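Local structure of epsin 1 (Danio rerio, 5LP0) at residues G104-Q107 and V111-K114; V119-L122 and E126-R129. The protein probably binds membranes rich in phosphatidylinositol 4,5-bisphosphate, bends them and promotes clathrin-coated invaginations in receptor-mediated endocytosis. One frame throughout, in Å; residues are numbered along the deposited sequence. Where two conformers were deposited one is given.

How the contacts relate
Contacts 1 and 2 both use helix 108-122 of the ENTH domain. Contact 1 joins the loop 104-107 to the early turns of this helix. Contact 2 joins its last turn, 119-122, to the next helix, 125-139. The two follow one another along the chain. Their centres are 23 Å apart, and their nearest atoms, about 5 Å apart, do not touch. Contact 1 is polar, with a salt bridge and a water; contact 2 combines leucine packing with a water bridge. The side chain of Val111 in contact 1 is about 9 Å from that of His61 and about 10 Å from that of Asn18, both probable phosphoinositide-binding residues. Contact 2 lies away from these sites.

Contact 1. Residues G104-Q107 and V111-K114; sequences GKDQ and VREK
Asp106 and Arg112 form a salt bridge. Arg112 NH2 donates to Asp106 OD2 at 2.9 Å, with an N-H...O angle of 155°. The oxygen lies in the guanidinium plane, at its edge. NH2 meets OD2 on its syn side, but 32° out of the carboxylate plane. The carboxylate and guanidinium planes stand 52° apart. Arg112 reaches across with CG anti to its own carbonyl carbon and a bend at chi3.

Water 1 adds a second link. It donates to Asp106 OD1 at 2.6 Å and accepts from Arg112 NH1 at 2.9 Å. NH1 also bonds to Phe97 O, in the loop before helix 108-122.

Asp106 also has a capping role. It is the centre of an inverse gamma turn, and its OD1 accepts from the backbone N of Val109 at the start of helix 108-122. One carboxylate thus serves both the first turn of the helix and an arginine on the turn after it.

Beyond this the segments barely touch: Val111 CG2 lies 4.2 Å from Gln107 O. Val111 is buried against Val62 and Met66 of helix 59-75 and against Phe97.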
ATOM      1  N   GLY A 104      11.572  21.830   8.838  1.00 36.63           N
ATOM      2  CA  GLY A 104      12.888  21.248   9.011  1.00 32.02           C
ATOM      3  C   GLY A 104      12.821  19.804   9.473  1.00 31.15           C
ATOM      4  O   GLY A 104      13.854  19.177   9.739  1.00 27.49           O
ATOM      5  N   LYS A 105      11.615  19.259   9.573  1.00 25.91           N
ATOM      6  CA  LYS A 105      11.486  17.917  10.143  1.00 25.01           C
ATOM      7  C   LYS A 105      11.522  16.808   9.088  1.00 26.18           C
ATOM      8  O   LYS A 105      10.965  16.933   7.989  1.00 25.58           O
ATOM      9  CB  LYS A 105      10.271  17.821  11.074  1.00 30.75           C
ATOM     10  CG  LYS A 105       8.990  17.335  10.448  1.00 31.35           C
ATOM     11  CD  LYS A 105       7.791  17.402  11.415  1.00 38.69           C
ATOM     12  CE  LYS A 105       8.048  18.201  12.697  1.00 37.87           C
ATOM     13  NZ  LYS A 105       7.601  19.628  12.637  1.00 39.04           N
ATOM     14  N   ASP A 106      12.236  15.747   9.436  1.00 22.20           N
ATOM     15  CA  ASP A 106      12.555  14.673   8.494  1.00 20.58           C
ATOM     16  C   ASP A 106      11.381  13.712   8.351  1.00 14.95           C
ATOM     17  O   ASP A 106      11.283  12.733   9.067  1.00 16.52           O
ATOM     18  CB  ASP A 106      13.820  13.916   8.946  1.00 17.32           C
ATOM     19  CG  ASP A 106      14.392  13.020   7.844  1.00 15.97           C
ATOM     20  OD1 ASP A 106      13.637  12.694   6.904  1.00 14.76           O
ATOM     21  OD2 ASP A 106      15.571  12.609   7.919  1.00 15.95           O
ATOM     22  N   GLN A 107      10.469  13.995   7.428  1.00 14.98           N
ATOM     23  CA  GLN A 107       9.341  13.091   7.206  1.00 15.31           C
ATOM     24  C   GLN A 107       9.802  11.842   6.466  1.00 13.62           C
ATOM     25  O   GLN A 107       9.192  10.786   6.582  1.00 16.22           O
ATOM     26  CB  GLN A 107       8.208  13.793   6.449  1.00 16.27           C
ATOM     27  CG  GLN A 107       7.644  15.029   7.189  1.00 17.72           C
ATOM     28  CD  GLN A 107       6.885  14.686   8.458  1.00 19.79           C
ATOM     29  OE1 GLN A 107       6.659  13.527   8.780  1.00 21.77           O
ATOM     30  NE2 GLN A 107       6.488  15.714   9.189  1.00 29.19           N
ATOM     31  N   VAL A 111       9.162   7.113   5.966  1.00  8.43           N
ATOM     32  CA  VAL A 111       9.081   6.376   4.713  1.00  8.91           C
ATOM     33  C   VAL A 111      10.167   5.313   4.652  1.00  8.06           C
ATOM     34  O   VAL A 111       9.899   4.164   4.306  1.00  7.71           O
ATOM     35  CB  VAL A 111       9.183   7.309   3.485  1.00  8.42           C
ATOM     36  CG1 VAL A 111       9.226   6.515   2.190  1.00 10.36           C
ATOM     37  CG2 VAL A 111       7.995   8.247   3.486  1.00 14.56           C
ATOM     38  N   ARG A 112      11.390   5.663   5.039  1.00  6.91           N
ATOM     39  CA  ARG A 112      12.514   4.745   4.909  1.00  6.83           C
ATOM     40  C   ARG A 112      12.339   3.554   5.823  1.00  7.35           C
ATOM     41  O   ARG A 112      12.615   2.414   5.427  1.00  7.43           O
ATOM     42  CB  ARG A 112      13.845   5.449   5.224  1.00  8.66           C
ATOM     43  CG  ARG A 112      14.198   6.555   4.213  1.00  8.02           C
ATOM     44  CD  ARG A 112      15.596   7.127   4.426  1.00  9.93           C
ATOM     45  NE  ARG A 112      15.786   7.939   5.636  1.00 11.45           N
ATOM     46  CZ  ARG A 112      15.538   9.243   5.742  1.00 10.21           C
ATOM     47  NH1 ARG A 112      15.025   9.933   4.731  1.00 11.97           N
ATOM     48  NH2 ARG A 112      15.812   9.874   6.886  1.00 13.24           N
ATOM     49  N   GLU A 113      11.855   3.797   7.035  1.00  7.66           N
ATOM     50  CA  GLU A 113      11.673   2.702   7.983  1.00  8.36           C
ATOM     51  C   GLU A 113      10.530   1.769   7.578  1.00  7.40           C
ATOM     52  O   GLU A 113      10.680   0.552   7.657  1.00  8.90           O
ATOM     53  CB  GLU A 113      11.444   3.256   9.395  1.00 10.19           C
ATOM     54  CG  GLU A 113      11.103   2.201  10.433  1.00 11.15           C
ATOM     55  CD  GLU A 113      12.262   1.293  10.780  1.00 14.42           C
ATOM     56  OE1 GLU A 113      13.398   1.555  10.337  1.00 21.54           O
ATOM     57  OE2 GLU A 113      12.016   0.306  11.512  1.00 20.58           O
ATOM     58  N   LYS A 114       9.403   2.340   7.132  1.00  7.62           N
ATOM     59  CA  LYS A 114       8.280   1.540   6.664  1.00  7.39           C
ATOM     60  C   LYS A 114       8.700   0.690   5.459  1.00  8.52           C
ATOM     61  O   LYS A 114       8.348  -0.481   5.384  1.00  7.85           O
ATOM     62  CB  LYS A 114       7.076   2.441   6.368  1.00  9.43           C
ATOM     63  CG  LYS A 114       5.822   1.688   5.942  1.00 10.29           C
ATOM     64  CD  LYS A 114       4.583   2.590   5.870  1.00 10.53           C
ATOM     65  CE  LYS A 114       3.985   2.820   7.244  1.00 14.09           C
ATOM     66  NZ  LYS A 114       3.348   1.606   7.823  1.00 15.26           N
TER
HETATM   67  O   HOH W   1      14.657  12.763   4.460  1.00 10.62           O

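Contact 2. Residues V119-L122 and E126-R129; sequences VTLL and ERLR
Arg127 approaches Leu121 with its CG anti to its own carbonyl carbon (chi1 -75°), and a bend at chi3 (61°) turns the guanidinium against the backbone of helix 108-122. Leu121 CG is anti to its backbone N (chi1 171°), and its CD1 comes within 4.1 Å of Arg127 CB.

Leu121 CA lies 3.7 Å above one guanidinium face, offset toward the rim. Thr120 CB is at the edge, in plane. Water 2 also lies in this plane; it accepts from Arg127 NH2 at 2.9 Å and is hydrogen-bonded to Thr120 OG1, also at 2.9 Å. Thr120 OG1 is also hydrogen-bonded to Gln117 O, within its own helix.

Helices 108-122 and 125-139 are consecutive in the all-helical ENTH fold, and only two residues separate them. Asp124 in this connection accepts a hydrogen bond from the backbone N of Arg127. An alanine in place of this arginine has no guanidinium, and this is likely to leave the water without that donor and to open a gap over the backbone at Leu121.

Leucine packing completes the contact. In one of its two conformers, Leu128 CD2 sits 3.7 Å from Leu121 CD1. Leu128 CD1 lies 3.7 Å from the carbonyl oxygen Leu122 O. Leu122 and Leu128 both touch Ile73 of helix 59-75, while Leu122 also meets Cys84 and Leu128 meets Arg85 on helix 78-86.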
ATOM      1  N   VAL A 119      10.030  -4.551   2.943  1.00  7.45           N
ATOM      2  CA  VAL A 119      10.931  -5.354   2.142  1.00  9.21           C
ATOM      3  C   VAL A 119      11.263  -6.657   2.880  1.00 11.06           C
ATOM      4  O   VAL A 119      11.235  -7.729   2.270  1.00 10.49           O
ATOM      5  CB  VAL A 119      12.242  -4.597   1.826  1.00  9.57           C
ATOM      6  CG1 VAL A 119      13.274  -5.550   1.241  1.00 13.01           C
ATOM      7  CG2 VAL A 119      11.981  -3.444   0.849  1.00 11.48           C
ATOM      8  N   THR A 120      11.568  -6.594   4.184  1.00 10.54           N
ATOM      9  CA  THR A 120      11.880  -7.841   4.912  1.00 11.28           C
ATOM     10  C   THR A 120      10.682  -8.799   4.938  1.00  9.18           C
ATOM     11  O   THR A 120      10.850 -10.019   4.794  1.00 12.28           O
ATOM     12  CB  THR A 120      12.425  -7.624   6.342  1.00 15.66           C
ATOM     13  OG1 THR A 120      11.398  -7.125   7.189  1.00 16.23           O
ATOM     14  CG2 THR A 120      13.596  -6.672   6.346  1.00 16.78           C
ATOM     15  N   LEU A 121       9.480  -8.253   5.088  1.00 10.06           N
ATOM     16  CA  LEU A 121       8.278  -9.076   5.016  1.00 11.08           C
ATOM     17  C   LEU A 121       8.144  -9.770   3.658  1.00 10.37           C
ATOM     18  O   LEU A 121       7.916 -10.978   3.589  1.00 13.37           O
ATOM     19  CB  LEU A 121       7.050  -8.222   5.252  1.00  9.55           C
ATOM     20  CG  LEU A 121       5.729  -8.936   4.975  1.00 10.34           C
ATOM     21  CD1 LEU A 121       5.562 -10.171   5.863  1.00 13.01           C
ATOM     22  CD2 LEU A 121       4.641  -7.940   5.194  1.00 12.00           C
ATOM     23  N   LEU A 122       8.258  -9.003   2.574  1.00 10.31           N
ATOM     24  CA  LEU A 122       8.058  -9.543   1.231  1.00  9.57           C
ATOM     25  C   LEU A 122       9.072 -10.634   0.868  1.00 12.55           C
ATOM     26  O   LEU A 122       8.760 -11.547   0.105  1.00 15.84           O
ATOM     27  CB  LEU A 122       8.089  -8.424   0.182  1.00 10.25           C
ATOM     28  CG  LEU A 122       6.798  -7.614   0.092  1.00 10.27           C
ATOM     29  CD1 LEU A 122       7.009  -6.340  -0.689  1.00 10.82           C
ATOM     30  CD2 LEU A 122       5.709  -8.482  -0.534  1.00 11.28           C
ATOM     31  N   GLU A 126       7.409 -17.601   4.629  1.00 18.83           N
ATOM     32  CA  GLU A 126       6.860 -18.084   5.900  1.00 20.93           C
ATOM     33  C   GLU A 126       6.192 -16.960   6.694  1.00 23.00           C
ATOM     34  O   GLU A 126       5.054 -17.099   7.199  1.00 23.06           O
ATOM     35  CB  GLU A 126       7.957 -18.726   6.742  1.00 23.35           C
ATOM     36  CG  GLU A 126       7.470 -19.218   8.097  1.00 34.93           C
ATOM     37  CD  GLU A 126       8.594 -19.701   8.997  1.00 47.81           C
ATOM     38  OE1 GLU A 126       9.597 -18.966   9.152  1.00 52.92           O
ATOM     39  OE2 GLU A 126       8.467 -20.813   9.551  1.00 51.34           O
ATOM     40  N   ARG A 127       6.899 -15.839   6.802  1.00 18.99           N
ATOM     41  CA  ARG A 127       6.345 -14.662   7.457  1.00 20.08           C
ATOM     42  C   ARG A 127       5.049 -14.261   6.778  1.00 19.93           C
ATOM     43  O   ARG A 127       4.089 -13.906   7.441  1.00 19.93           O
ATOM     44  CB  ARG A 127       7.328 -13.495   7.415  1.00 17.22           C
ATOM     45  CG  ARG A 127       8.489 -13.641   8.381  1.00 20.78           C
ATOM     46  CD  ARG A 127       9.307 -12.368   8.459  1.00 17.17           C
ATOM     47  NE  ARG A 127       8.500 -11.253   8.948  1.00 16.26           N
ATOM     48  CZ  ARG A 127       8.824  -9.968   8.826  1.00 14.25           C
ATOM     49  NH1 ARG A 127       9.971  -9.622   8.253  1.00 19.87           N
ATOM     50  NH2 ARG A 127       8.015  -9.023   9.302  1.00 14.09           N
ATOM     51  N   LEU A 128       4.995 -14.324   5.460  1.00 17.71           N
ATOM     52  CA  LEU A 128       3.779 -13.941   4.768  0.97 18.03           C
ATOM     53  C   LEU A 128       2.610 -14.854   5.183  1.00 18.46           C
ATOM     54  O   LEU A 128       1.519 -14.365   5.439  1.00 15.74           O
ATOM     55  CB  LEU A 128       4.003 -13.901   3.246  0.97 18.65           C
ATOM     56  CG  LEU A 128       4.924 -12.753   2.768  0.97 19.71           C
ATOM     57  CD1 LEU A 128       5.609 -13.068   1.428  0.97 25.24           C
ATOM     58  CD2 LEU A 128       4.180 -11.415   2.658  0.97 20.58           C
ATOM     59  N   ARG A 129       2.839 -16.168   5.270  1.00 15.25           N
ATOM     60  CA  ARG A 129       1.764 -17.084   5.702  1.00 18.31           C
ATOM     61  C   ARG A 129       1.212 -16.797   7.104  1.00 13.68           C
ATOM     62  O   ARG A 129      -0.020 -16.772   7.323  1.00 15.49           O
ATOM     63  CB  ARG A 129       2.219 -18.537   5.644  1.00 26.16           C
ATOM     64  CG  ARG A 129       2.293 -19.111   4.251  1.00 32.60           C
ATOM     65  CD  ARG A 129       2.452 -20.618   4.319  1.00 33.05           C
ATOM     66  NE  ARG A 129       3.576 -20.995   5.177  1.00 35.50           N
ATOM     67  CZ  ARG A 129       4.837 -21.108   4.766  1.00 39.06           C
ATOM     68  NH1 ARG A 129       5.164 -20.875   3.498  1.00 35.36           N
ATOM     69  NH2 ARG A 129       5.783 -21.454   5.630  1.00 41.55           N
TER
HETATM   70  O   HOH W   2       9.072  -6.364   8.731  1.00 14.35           O